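Local atomic coordinates of cystathionine beta-lyases/cystathionine gamma-synthases (Corynebacterium glutamicum, PDB entry 5X5H), a protein that probably catalyses the pyridoxal-phosphate-dependent replacement of succinate in O-succinyl-L-homoserine by L-cysteine, giving L,L-cystathionine for methionine biosynthesis. Residues A[88-93]-A[111-116]; A[122-127]-A[139-144]; A[210-215]-A[245-250]; A[308-311]-A[315-318]. All blocks are in the same frame, centred on the assembly; numbering follows the deposited sequence.

Contact 1. Residues A[88-93]-A[111-116]; sequences ILFRII and YRLIDT
Helices 82-93 and 108-118 of the pyridoxal-phosphate-binding domain pack here through one aromatic side chain, the ring of Phe90, which meets Leu113 and Ile114. The ring points across the gap with CG beside its own backbone N and anti to the carbonyl carbon (chi1 -74°), and one side of it, from CD2 through CE2 to CZ, does the touching. CE2 touches both partners: it lies 3.5 Å from Ile114 CG1 and 3.7 Å from Leu113 CD2. One position along, Phe90 CZ meets Ile114 CG1 at 3.6 Å and Ile114 CD1 at 3.8 Å, while Phe90 CD2 leans on Leu113 CD2 at 3.8 Å. Both aliphatic partners come to the ring obliquely. Leu113 runs alongside Phe90 in the opposite direction; Ile114 crosses it at about a right angle, bringing its longer branch rather than CG2 to the ring. In the seven-stranded sheet of this fold type I pyridoxal-phosphate enzyme (the aspartate aminotransferase type), strand 99-103 joins the two helices in sequence, and the outer strand 124-128 follows the second. The ring is also held edge-to-face by Trp148, on strand 144-150, and by Phe118, further along helix 108-118. All three touching residues are buried and the contact is wholly apolar. Leu113 further packs on Met83, a residue that binds the cofactor, and on Ile235 of the second subunit. Arg91, next to Phe90, pairs with Asp87 of its own chain through NH1 and with Asp87 of the second subunit through NH2.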
loop_
_atom_site.group_PDB
_atom_site.type_symbol
_atom_site.label_atom_id
_atom_site.label_comp_id
_atom_site.label_asym_id
_atom_site.label_seq_id
_atom_site.Cartn_x
_atom_site.Cartn_y
_atom_site.Cartn_z
ATOM N N ILE A 88 9.420 17.624 18.195
ATOM C CA ILE A 88 9.935 18.673 17.295
ATOM C C ILE A 88 9.474 20.025 17.756
ATOM O O ILE A 88 10.314 20.967 17.803
ATOM C CB ILE A 88 9.459 18.429 15.839
ATOM C CG1 ILE A 88 10.098 17.177 15.228
ATOM C CG2 ILE A 88 9.806 19.642 14.974
ATOM C CD1 ILE A 88 11.601 17.137 15.203
ATOM N N LEU A 89 8.204 20.216 18.125
ATOM C CA LEU A 89 7.756 21.528 18.537
ATOM C C LEU A 89 8.478 21.928 19.808
ATOM O O LEU A 89 8.947 23.092 19.964
ATOM C CB LEU A 89 6.207 21.551 18.685
ATOM C CG LEU A 89 5.317 22.723 18.580
ATOM C CD1 LEU A 89 5.732 23.721 17.547
ATOM C CD2 LEU A 89 3.915 22.150 18.584
ATOM N N PHE A 90 8.709 21.035 20.749
ATOM C CA PHE A 90 9.439 21.282 21.960
ATOM C C PHE A 90 10.852 21.795 21.603
ATOM O O PHE A 90 11.413 22.721 22.237
ATOM C CB PHE A 90 9.596 20.102 22.923
ATOM C CG PHE A 90 8.386 19.703 23.714
ATOM C CD1 PHE A 90 7.194 20.387 23.737
ATOM C CD2 PHE A 90 8.450 18.528 24.392
ATOM C CE1 PHE A 90 6.082 19.916 24.504
ATOM C CE2 PHE A 90 7.371 18.079 25.152
ATOM C CZ PHE A 90 6.244 18.796 25.201
ATOM N N ARG A 91 11.530 21.137 20.651
ATOM C CA ARG A 91 12.907 21.450 20.307
ATOM C C ARG A 91 13.012 22.743 19.619
ATOM O O ARG A 91 14.129 23.294 19.654
ATOM C CB ARG A 91 13.511 20.251 19.515
ATOM C CG ARG A 91 13.668 19.076 20.448
ATOM C CD ARG A 91 13.811 17.828 19.599
ATOM N NE ARG A 91 15.194 17.690 19.252
ATOM C CZ ARG A 91 15.701 16.708 18.523
ATOM N NH1 ARG A 91 14.910 15.780 18.057
ATOM N NH2 ARG A 91 17.005 16.606 18.440
ATOM N N ILE A 92 12.001 23.197 18.941
ATOM C CA ILE A 92 11.996 24.516 18.296
ATOM C C ILE A 92 11.811 25.623 19.362
ATOM O O ILE A 92 12.513 26.621 19.395
ATOM C CB ILE A 92 10.905 24.606 17.255
ATOM C CG1 ILE A 92 11.306 23.710 16.082
ATOM C CG2 ILE A 92 10.673 26.038 16.780
ATOM C CD1 ILE A 92 10.170 23.453 15.151
ATOM N N ILE A 93 10.854 25.421 20.264
ATOM C CA ILE A 93 10.421 26.479 21.171
ATOM C C ILE A 93 11.361 26.552 22.361
ATOM O O ILE A 93 11.530 27.696 22.885
ATOM C CB ILE A 93 8.982 26.237 21.576
ATOM C CG1 ILE A 93 8.072 26.455 20.381
ATOM C CG2 ILE A 93 8.523 27.253 22.685
ATOM C CD1 ILE A 93 6.634 26.130 20.559
ATOM N N TYR A 111 3.666 14.051 29.029
ATOM C CA TYR A 111 4.283 14.178 30.331
ATOM C C TYR A 111 5.627 13.414 30.457
ATOM O O TYR A 111 6.610 14.005 30.901
ATOM C CB TYR A 111 3.293 13.618 31.444
ATOM C CG TYR A 111 4.013 13.538 32.842
ATOM C CD1 TYR A 111 4.298 14.694 33.488
ATOM C CD2 TYR A 111 4.462 12.338 33.313
ATOM C CE1 TYR A 111 5.049 14.646 34.704
ATOM C CE2 TYR A 111 5.184 12.295 34.498
ATOM C CZ TYR A 111 5.407 13.428 35.152
ATOM O OH TYR A 111 6.208 13.324 36.359
ATOM N N ARG A 112 5.683 12.202 29.964
ATOM C CA ARG A 112 6.868 11.369 29.991
ATOM C C ARG A 112 7.954 12.039 29.194
ATOM O O ARG A 112 9.109 12.098 29.595
ATOM C CB ARG A 112 6.611 9.958 29.529
ATOM C CG ARG A 112 7.848 9.048 29.440
ATOM C CD ARG A 112 7.473 7.647 29.023
ATOM N NE ARG A 112 6.401 7.756 27.994
ATOM C CZ ARG A 112 6.262 7.040 26.876
ATOM N NH1 ARG A 112 7.128 6.081 26.519
ATOM N NH2 ARG A 112 5.231 7.292 26.083
ATOM N N LEU A 113 7.606 12.586 28.050
ATOM C CA LEU A 113 8.637 13.269 27.266
ATOM C C LEU A 113 9.238 14.433 27.988
ATOM O O LEU A 113 10.458 14.586 27.995
ATOM C CB LEU A 113 8.008 13.749 25.922
ATOM C CG LEU A 113 8.960 14.378 24.859
ATOM C CD1 LEU A 113 10.073 13.484 24.451
ATOM C CD2 LEU A 113 8.137 14.831 23.638
ATOM N N ILE A 114 8.416 15.276 28.585
ATOM C CA ILE A 114 8.948 16.408 29.367
ATOM C C ILE A 114 9.801 15.932 30.563
ATOM O O ILE A 114 10.914 16.379 30.756
ATOM C CB ILE A 114 7.802 17.268 29.841
ATOM C CG1 ILE A 114 7.102 17.905 28.613
ATOM C CG2 ILE A 114 8.397 18.281 30.862
ATOM C CD1 ILE A 114 5.755 18.507 28.928
ATOM N N ASP A 115 9.181 15.042 31.311
ATOM C CA ASP A 115 9.706 14.740 32.634
ATOM C C ASP A 115 10.911 13.799 32.552
ATOM O O ASP A 115 11.822 13.950 33.382
ATOM C CB ASP A 115 8.663 14.113 33.486
ATOM C CG ASP A 115 9.230 13.747 34.907
ATOM O OD1 ASP A 115 9.475 14.686 35.673
ATOM O OD2 ASP A 115 9.426 12.563 35.185
ATOM N N THR A 116 10.962 12.832 31.635
ATOM C CA THR A 116 12.120 11.954 31.489
ATOM C C THR A 116 13.171 12.517 30.580
ATOM O O THR A 116 14.365 12.519 30.901
ATOM C CB THR A 116 11.655 10.523 31.047
ATOM O OG1 THR A 116 10.883 9.891 32.073
ATOM C CG2 THR A 116 12.875 9.653 30.731
#

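Contact 2. Residues A[122-127]-A[139-144]; sequences GVEYTV and AIKDNT
Glu124 meets Lys141 and Asn143, and Thr126 meets Ala139, along the edge strand 124-128 of the large sheet. Gly122, with positive phi, is the C-prime residue of the Schellman motif ending helix 108-118, and the chain then enters the strand. Glu124 reaches out with its chain extended beyond CG, and a single oxygen, OE1, takes two donors from opposite faces of the carboxylate plane. Lys141 NZ forms a salt bridge to Glu124 OE1 at 2.7 Å, on the syn side but 34° out of the plane. Asn143 ND2 gives OE1 of Glu124 a nearly straight hydrogen bond of 2.9 Å from well above that plane, the amide and carboxylate being turned 78° apart; ND2 also bonds to Gly97 O. Two residues on, Thr126 CG2 touches Ala139 CB at 4.2 Å. A water 3.1 Å from Thr126 OG1, itself bonded to His99 NE2, donates to Ala139 O at 2.7 Å. Within the type I turn 141-144, Lys141 N donates to Thr144 OG1 at 2.8 Å. With one carboxylate oxygen receiving both a cation and an amide N-H, the polar grip ties the turn to the strand at the protein surface and would probably favour the ionised form of Glu124.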
loop_
_atom_site.group_PDB
_atom_site.type_symbol
_atom_site.label_atom_id
_atom_site.label_comp_id
_atom_site.label_asym_id
_atom_site.label_seq_id
_atom_site.Cartn_x
_atom_site.Cartn_y
_atom_site.Cartn_z
ATOM N N GLY A 122 18.048 20.080 30.390
ATOM C CA GLY A 122 18.069 21.415 30.937
ATOM C C GLY A 122 16.803 22.214 30.931
ATOM O O GLY A 122 16.815 23.408 31.234
ATOM N N VAL A 123 15.654 21.612 30.547
ATOM C CA VAL A 123 14.411 22.256 30.560
ATOM C C VAL A 123 13.709 22.038 31.948
ATOM O O VAL A 123 13.749 20.951 32.460
ATOM C CB VAL A 123 13.493 21.725 29.416
ATOM C CG1 VAL A 123 12.135 22.387 29.459
ATOM C CG2 VAL A 123 14.182 21.948 28.063
ATOM N N GLU A 124 13.081 23.081 32.430
ATOM C CA GLU A 124 12.305 23.082 33.653
ATOM C C GLU A 124 10.828 23.057 33.292
ATOM O O GLU A 124 10.372 23.563 32.208
ATOM C CB GLU A 124 12.560 24.432 34.383
ATOM C CG GLU A 124 13.923 24.873 34.692
ATOM C CD GLU A 124 14.043 26.355 35.209
ATOM O OE1 GLU A 124 13.139 27.212 35.255
ATOM O OE2 GLU A 124 15.190 26.663 35.605
ATOM N N TYR A 125 9.988 22.557 34.190
ATOM C CA TYR A 125 8.578 22.701 34.039
ATOM C C TYR A 125 7.815 22.868 35.352
ATOM O O TYR A 125 8.334 22.498 36.428
ATOM C CB TYR A 125 8.027 21.535 33.260
ATOM C CG TYR A 125 7.974 20.186 34.030
ATOM C CD1 TYR A 125 9.064 19.361 34.140
ATOM C CD2 TYR A 125 6.813 19.778 34.612
ATOM C CE1 TYR A 125 9.005 18.131 34.832
ATOM C CE2 TYR A 125 6.757 18.553 35.263
ATOM C CZ TYR A 125 7.845 17.777 35.388
ATOM O OH TYR A 125 7.767 16.592 36.014
ATOM N N THR A 126 6.576 23.318 35.194
ATOM C CA THR A 126 5.633 23.420 36.332
ATOM C C THR A 126 4.287 22.851 35.832
ATOM O O THR A 126 3.812 23.221 34.783
ATOM C CB THR A 126 5.466 24.853 36.774
ATOM O OG1 THR A 126 6.726 25.301 37.243
ATOM C CG2 THR A 126 4.472 25.032 37.958
ATOM N N VAL A 127 3.627 22.014 36.655
ATOM C CA VAL A 127 2.287 21.543 36.427
ATOM C C VAL A 127 1.269 22.400 37.145
ATOM O O VAL A 127 1.526 22.662 38.346
ATOM C CB VAL A 127 2.108 20.071 36.846
ATOM C CG1 VAL A 127 0.610 19.684 36.916
ATOM C CG2 VAL A 127 2.969 19.170 35.969
ATOM N N ALA A 139 2.125 30.723 37.310
ATOM C CA ALA A 139 3.191 29.874 37.025
ATOM C C ALA A 139 4.175 30.352 35.919
ATOM O O ALA A 139 5.232 29.724 35.786
ATOM C CB ALA A 139 2.629 28.537 36.611
ATOM N N ILE A 140 3.752 31.357 35.201
ATOM C CA ILE A 140 4.592 31.963 34.127
ATOM C C ILE A 140 5.756 32.725 34.772
ATOM O O ILE A 140 5.462 33.556 35.699
ATOM C CB ILE A 140 3.792 32.875 33.252
ATOM C CG1 ILE A 140 2.627 32.130 32.534
ATOM C CG2 ILE A 140 4.687 33.618 32.243
ATOM C CD1 ILE A 140 1.671 32.989 31.798
ATOM N N LYS A 141 6.972 32.364 34.407
ATOM C CA LYS A 141 8.231 32.997 34.858
ATOM C C LYS A 141 8.910 33.686 33.657
ATOM O O LYS A 141 8.440 33.610 32.525
ATOM C CB LYS A 141 9.154 31.922 35.418
ATOM C CG LYS A 141 8.543 31.005 36.479
ATOM C CD LYS A 141 9.567 30.183 37.154
ATOM C CE LYS A 141 10.209 29.183 36.226
ATOM N NZ LYS A 141 11.306 28.433 36.832
ATOM N N ASP A 142 9.994 34.376 33.932
ATOM C CA ASP A 142 10.659 35.130 32.890
ATOM C C ASP A 142 11.268 34.216 31.838
ATOM O O ASP A 142 11.288 34.611 30.679
ATOM C CB ASP A 142 11.772 35.904 33.563
ATOM C CG ASP A 142 11.268 37.163 34.250
ATOM O OD1 ASP A 142 10.103 37.575 34.095
ATOM O OD2 ASP A 142 12.086 37.764 34.957
ATOM N N ASN A 143 11.561 33.004 32.227
ATOM C CA ASN A 143 12.100 31.984 31.320
ATOM C C ASN A 143 11.028 31.052 30.672
ATOM O O ASN A 143 11.421 30.121 29.983
ATOM C CB ASN A 143 13.246 31.211 31.856
ATOM C CG ASN A 143 12.938 30.316 33.021
ATOM O OD1 ASN A 143 11.994 30.700 33.810
ATOM N ND2 ASN A 143 13.625 29.174 33.208
ATOM N N THR A 144 9.770 31.298 30.946
ATOM C CA THR A 144 8.663 30.441 30.374
ATOM C C THR A 144 8.631 30.740 28.925
ATOM O O THR A 144 8.333 31.837 28.524
ATOM C CB THR A 144 7.350 30.746 31.016
ATOM O OG1 THR A 144 7.484 30.466 32.447
ATOM C CG2 THR A 144 6.240 29.757 30.443
HETATM O O HOH W 1 6.458 28.307 37.752
#

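Contact 3. Residues A[210-215]-A[245-250]; sequences SDVVGG and YLTARG
Val212 meets helix 241-251 through its whole branched end. From CB, which lies 4.0 Å from Thr247 OG1, the two methyls diverge over that hydroxyl: CG1 stands 3.5 Å from Thr247 OG1 and CG2 3.3 Å from it. CG1, lodged between the backbone N and the carbonyl carbon (chi1 41°), also meets the residue before Thr247, lying 4.3 Å from Leu246 CB. The two side chains, Val212 and Thr247, cross at about a right angle. The loop 210-215 lies in the connection between strands 197-201 and 215-219 of the large sheet; Gly214 touches the pyridoxal phosphate, and its N bonds to Thr203 OG1. The methyls thus pack on a hydroxyl whose polar needs are met by others: Thr247 OG1 bonds to Asp243 O, one helical turn back, and accepts a hydrogen from a water at 2.8 Å. That water gives its other hydrogen to Val212 O at 3.2 Å, bridging loop and helix beside the apolar contact. On the flanks another chain closes in: Asp211 OD2 pairs between subunits, in a salt bridge with Arg249 NE of the third subunit and a hydrogen bond with Tyr245 OH of the third subunit, and Leu246 packs on the third subunit's Leu246.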
loop_
_atom_site.group_PDB
_atom_site.type_symbol
_atom_site.label_atom_id
_atom_site.label_comp_id
_atom_site.label_asym_id
_atom_site.label_seq_id
_atom_site.Cartn_x
_atom_site.Cartn_y
_atom_site.Cartn_z
ATOM N N SER A 210 -7.928 3.856 12.511
ATOM C CA SER A 210 -7.051 3.057 13.349
ATOM C C SER A 210 -6.026 2.295 12.626
ATOM O O SER A 210 -5.738 1.153 12.981
ATOM C CB SER A 210 -7.840 2.121 14.257
ATOM O OG SER A 210 -8.770 2.943 15.041
ATOM N N ASP A 211 -5.522 2.847 11.528
ATOM C CA ASP A 211 -4.553 2.147 10.678
ATOM C C ASP A 211 -3.337 2.880 10.284
ATOM O O ASP A 211 -2.489 2.365 9.500
ATOM C CB ASP A 211 -5.211 1.527 9.460
ATOM C CG ASP A 211 -5.883 2.507 8.568
ATOM O OD1 ASP A 211 -5.842 3.755 8.762
ATOM O OD2 ASP A 211 -6.520 2.069 7.524
ATOM N N VAL A 212 -3.157 4.079 10.770
ATOM C CA VAL A 212 -1.973 4.892 10.434
ATOM C C VAL A 212 -1.611 5.748 11.670
ATOM O O VAL A 212 -2.435 6.532 12.130
ATOM C CB VAL A 212 -2.128 5.740 9.159
ATOM C CG1 VAL A 212 -3.469 6.393 9.022
ATOM C CG2 VAL A 212 -1.046 6.747 9.034
ATOM N N VAL A 213 -0.360 5.733 12.120
ATOM C CA VAL A 213 0.212 6.573 13.179
ATOM C C VAL A 213 0.719 7.831 12.479
ATOM O O VAL A 213 1.407 7.734 11.462
ATOM C CB VAL A 213 1.290 5.852 13.932
ATOM C CG1 VAL A 213 1.924 6.752 14.949
ATOM C CG2 VAL A 213 0.739 4.603 14.605
ATOM N N GLY A 214 0.447 9.003 13.005
ATOM C CA GLY A 214 0.917 10.254 12.428
ATOM C C GLY A 214 0.695 11.448 13.345
ATOM O O GLY A 214 -0.120 11.387 14.262
ATOM N N GLY A 215 1.450 12.529 13.102
ATOM C CA GLY A 215 1.267 13.813 13.775
ATOM C C GLY A 215 1.306 14.955 12.847
ATOM O O GLY A 215 1.740 14.801 11.676
ATOM N N TYR A 245 -1.118 9.402 2.473
ATOM C CA TYR A 245 -2.285 9.175 1.621
ATOM C C TYR A 245 -3.452 8.620 2.428
ATOM O O TYR A 245 -4.595 9.142 2.310
ATOM C CB TYR A 245 -1.947 8.153 0.480
ATOM C CG TYR A 245 -3.181 7.897 -0.362
ATOM C CD1 TYR A 245 -3.571 8.777 -1.302
ATOM C CD2 TYR A 245 -3.944 6.775 -0.127
ATOM C CE1 TYR A 245 -4.704 8.641 -2.022
ATOM C CE2 TYR A 245 -5.145 6.597 -0.814
ATOM C CZ TYR A 245 -5.526 7.576 -1.751
ATOM O OH TYR A 245 -6.772 7.466 -2.454
ATOM N N LEU A 246 -3.206 7.619 3.262
ATOM C CA LEU A 246 -4.268 7.001 4.090
ATOM C C LEU A 246 -4.876 7.976 5.090
ATOM O O LEU A 246 -6.093 7.979 5.342
ATOM C CB LEU A 246 -3.815 5.729 4.771
ATOM C CG LEU A 246 -3.620 4.586 3.782
ATOM C CD1 LEU A 246 -2.913 3.542 4.637
ATOM C CD2 LEU A 246 -4.934 4.109 3.199
ATOM N N THR A 247 -4.018 8.768 5.720
ATOM C CA THR A 247 -4.470 9.807 6.634
ATOM C C THR A 247 -5.404 10.768 5.899
ATOM O O THR A 247 -6.499 11.133 6.414
ATOM C CB THR A 247 -3.336 10.540 7.339
ATOM O OG1 THR A 247 -2.472 9.597 8.042
ATOM C CG2 THR A 247 -3.848 11.627 8.302
ATOM N N ALA A 248 -4.939 11.326 4.783
ATOM C CA ALA A 248 -5.793 12.241 4.013
ATOM C C ALA A 248 -7.038 11.587 3.524
ATOM O O ALA A 248 -8.084 12.235 3.475
ATOM C CB ALA A 248 -4.982 12.790 2.867
ATOM N N ARG A 249 -6.990 10.308 3.164
ATOM C CA ARG A 249 -8.199 9.593 2.768
ATOM C C ARG A 249 -9.251 9.554 3.888
ATOM O O ARG A 249 -10.392 9.827 3.697
ATOM C CB ARG A 249 -7.816 8.169 2.306
ATOM C CG ARG A 249 -9.030 7.352 1.757
ATOM C CD ARG A 249 -8.603 5.929 1.530
ATOM N NE ARG A 249 -9.393 5.169 0.616
ATOM C CZ ARG A 249 -10.310 4.211 0.877
ATOM N NH1 ARG A 249 -10.705 3.994 2.127
ATOM N NH2 ARG A 249 -10.745 3.473 -0.084
ATOM N N GLY A 250 -8.736 9.206 5.082
ATOM C CA GLY A 250 -9.607 9.221 6.214
ATOM C C GLY A 250 -10.186 10.578 6.499
ATOM O O GLY A 250 -11.372 10.726 6.915
HETATM O O HOH W 2 -2.309 9.407 10.791
#

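Contact 4. Residues A[308-311]-A[315-318]; sequences VRFA and EAAK
Phe310 lies against the first turns of helix 313-323, overlapping Ala316 and Ala317. Its CB does part of the work, meeting Ala316 CB at 3.9 Å, and the ring does the rest: CD1 is 3.8 Å from Ala317 CA and 4.0 Å from Ala317 CB. CG of Phe310 comes 4.1 Å from Ala317 N, so the root of the ring rests on helix backbone as well as on methyl groups. CG stands anti to the carbonyl carbon and beside the backbone N (chi1 -75°), which carries the ring back along the strand, past Ala317, while CB stays over Ala316. Both alanines approach the ring obliquely. Their single methyls let the helix come close, with the CA atoms of Phe310 and Ala317 5.8 Å apart. The contact is entirely apolar, and it closes the tight strand-to-helix connection in which only three residues separate the segments. Strand 305-310 runs between strands 278-282 and 362-366 in the smaller, five-stranded sheet, and helix 313-323 packs on that sheet: Phe310 and Ala317 both touch Val363 of strand 362-366, and the Phe310 ring meets that of Phe320 further along the helix, their planes at about 40°.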
loop_
_atom_site.group_PDB
_atom_site.type_symbol
_atom_site.label_atom_id
_atom_site.label_comp_id
_atom_site.label_asym_id
_atom_site.label_seq_id
_atom_site.Cartn_x
_atom_site.Cartn_y
_atom_site.Cartn_z
ATOM N N VAL A 308 -15.656 7.611 32.617
ATOM C CA VAL A 308 -16.673 7.143 33.611
ATOM C C VAL A 308 -15.886 6.701 34.829
ATOM O O VAL A 308 -14.986 5.915 34.712
ATOM C CB VAL A 308 -17.430 6.000 33.045
ATOM C CG1 VAL A 308 -18.568 5.575 33.983
ATOM C CG2 VAL A 308 -18.010 6.325 31.655
ATOM N N ARG A 309 -16.364 7.136 36.000
ATOM C CA ARG A 309 -15.835 6.635 37.275
ATOM C C ARG A 309 -16.867 5.774 37.928
ATOM O O ARG A 309 -18.006 6.199 38.055
ATOM C CB ARG A 309 -15.422 7.781 38.162
ATOM C CG ARG A 309 -14.307 8.673 37.627
ATOM C CD ARG A 309 -13.704 9.751 38.493
ATOM N NE ARG A 309 -13.137 9.109 39.670
ATOM C CZ ARG A 309 -12.726 9.734 40.753
ATOM N NH1 ARG A 309 -12.634 11.023 40.753
ATOM N NH2 ARG A 309 -12.313 8.971 41.756
ATOM N N PHE A 310 -16.494 4.555 38.348
ATOM C CA PHE A 310 -17.343 3.544 38.855
ATOM C C PHE A 310 -17.431 3.556 40.428
ATOM O O PHE A 310 -16.416 3.634 41.082
ATOM C CB PHE A 310 -16.879 2.201 38.400
ATOM C CG PHE A 310 -17.210 1.939 36.958
ATOM C CD1 PHE A 310 -16.404 2.352 35.950
ATOM C CD2 PHE A 310 -18.394 1.336 36.631
ATOM C CE1 PHE A 310 -16.796 2.220 34.596
ATOM C CE2 PHE A 310 -18.750 1.148 35.278
ATOM C CZ PHE A 310 -17.892 1.551 34.249
ATOM N N ALA A 311 -18.667 3.492 40.874
ATOM C CA ALA A 311 -18.931 3.479 42.341
ATOM C C ALA A 311 -18.248 2.314 42.984
ATOM O O ALA A 311 -17.785 2.430 44.140
ATOM C CB ALA A 311 -20.440 3.402 42.512
ATOM N N GLU A 315 -12.087 -2.567 40.867
ATOM C CA GLU A 315 -12.631 -3.844 40.469
ATOM C C GLU A 315 -13.826 -3.708 39.506
ATOM O O GLU A 315 -13.934 -4.474 38.555
ATOM C CB GLU A 315 -13.037 -4.721 41.715
ATOM C CG GLU A 315 -11.758 -5.319 42.310
ATOM C CD GLU A 315 -11.973 -6.223 43.537
ATOM O OE1 GLU A 315 -10.955 -6.772 44.039
ATOM O OE2 GLU A 315 -13.138 -6.386 43.992
ATOM N N ALA A 316 -14.684 -2.724 39.772
ATOM C CA ALA A 316 -15.821 -2.486 38.873
ATOM C C ALA A 316 -15.368 -1.926 37.541
ATOM O O ALA A 316 -15.884 -2.454 36.516
ATOM C CB ALA A 316 -16.815 -1.507 39.473
ATOM N N ALA A 317 -14.429 -0.985 37.585
ATOM C CA ALA A 317 -13.849 -0.372 36.321
ATOM C C ALA A 317 -13.250 -1.484 35.440
ATOM O O ALA A 317 -13.559 -1.577 34.247
ATOM C CB ALA A 317 -12.882 0.639 36.632
ATOM N N LYS A 318 -12.459 -2.400 36.012
ATOM C CA LYS A 318 -11.856 -3.454 35.261
ATOM C C LYS A 318 -12.790 -4.477 34.784
ATOM O O LYS A 318 -12.673 -4.988 33.663
ATOM C CB LYS A 318 -10.675 -4.087 36.020
ATOM C CG LYS A 318 -9.570 -3.152 36.244
ATOM C CD LYS A 318 -8.465 -3.899 37.029
ATOM C CE LYS A 318 -7.540 -4.533 36.019
ATOM N NZ LYS A 318 -6.355 -5.187 36.727
#

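How the contacts relate
Along the chain the four contacts follow in series. Contacts 1 and 2 are neighbours, centres 13 Å apart, because helix 108-118 is followed in the chain by strand 124-128; they touch where Asp115 OD1 lies 2.6 Å from Tyr125 OH, a probable hydrogen bond, and Ile114 packs on the Tyr125 ring. Contact 3 lies 34 Å from contact 2, centre to centre, on the opposite side of the chain's centre, where the loop before strand 215-219 of the same large sheet reaches the cofactor. Contact 4 stands apart on the five-stranded sheet, about 33 Å centre to centre from contacts 1 and 3. All four reach the second subunit; contact 3 also meets the third and fourth.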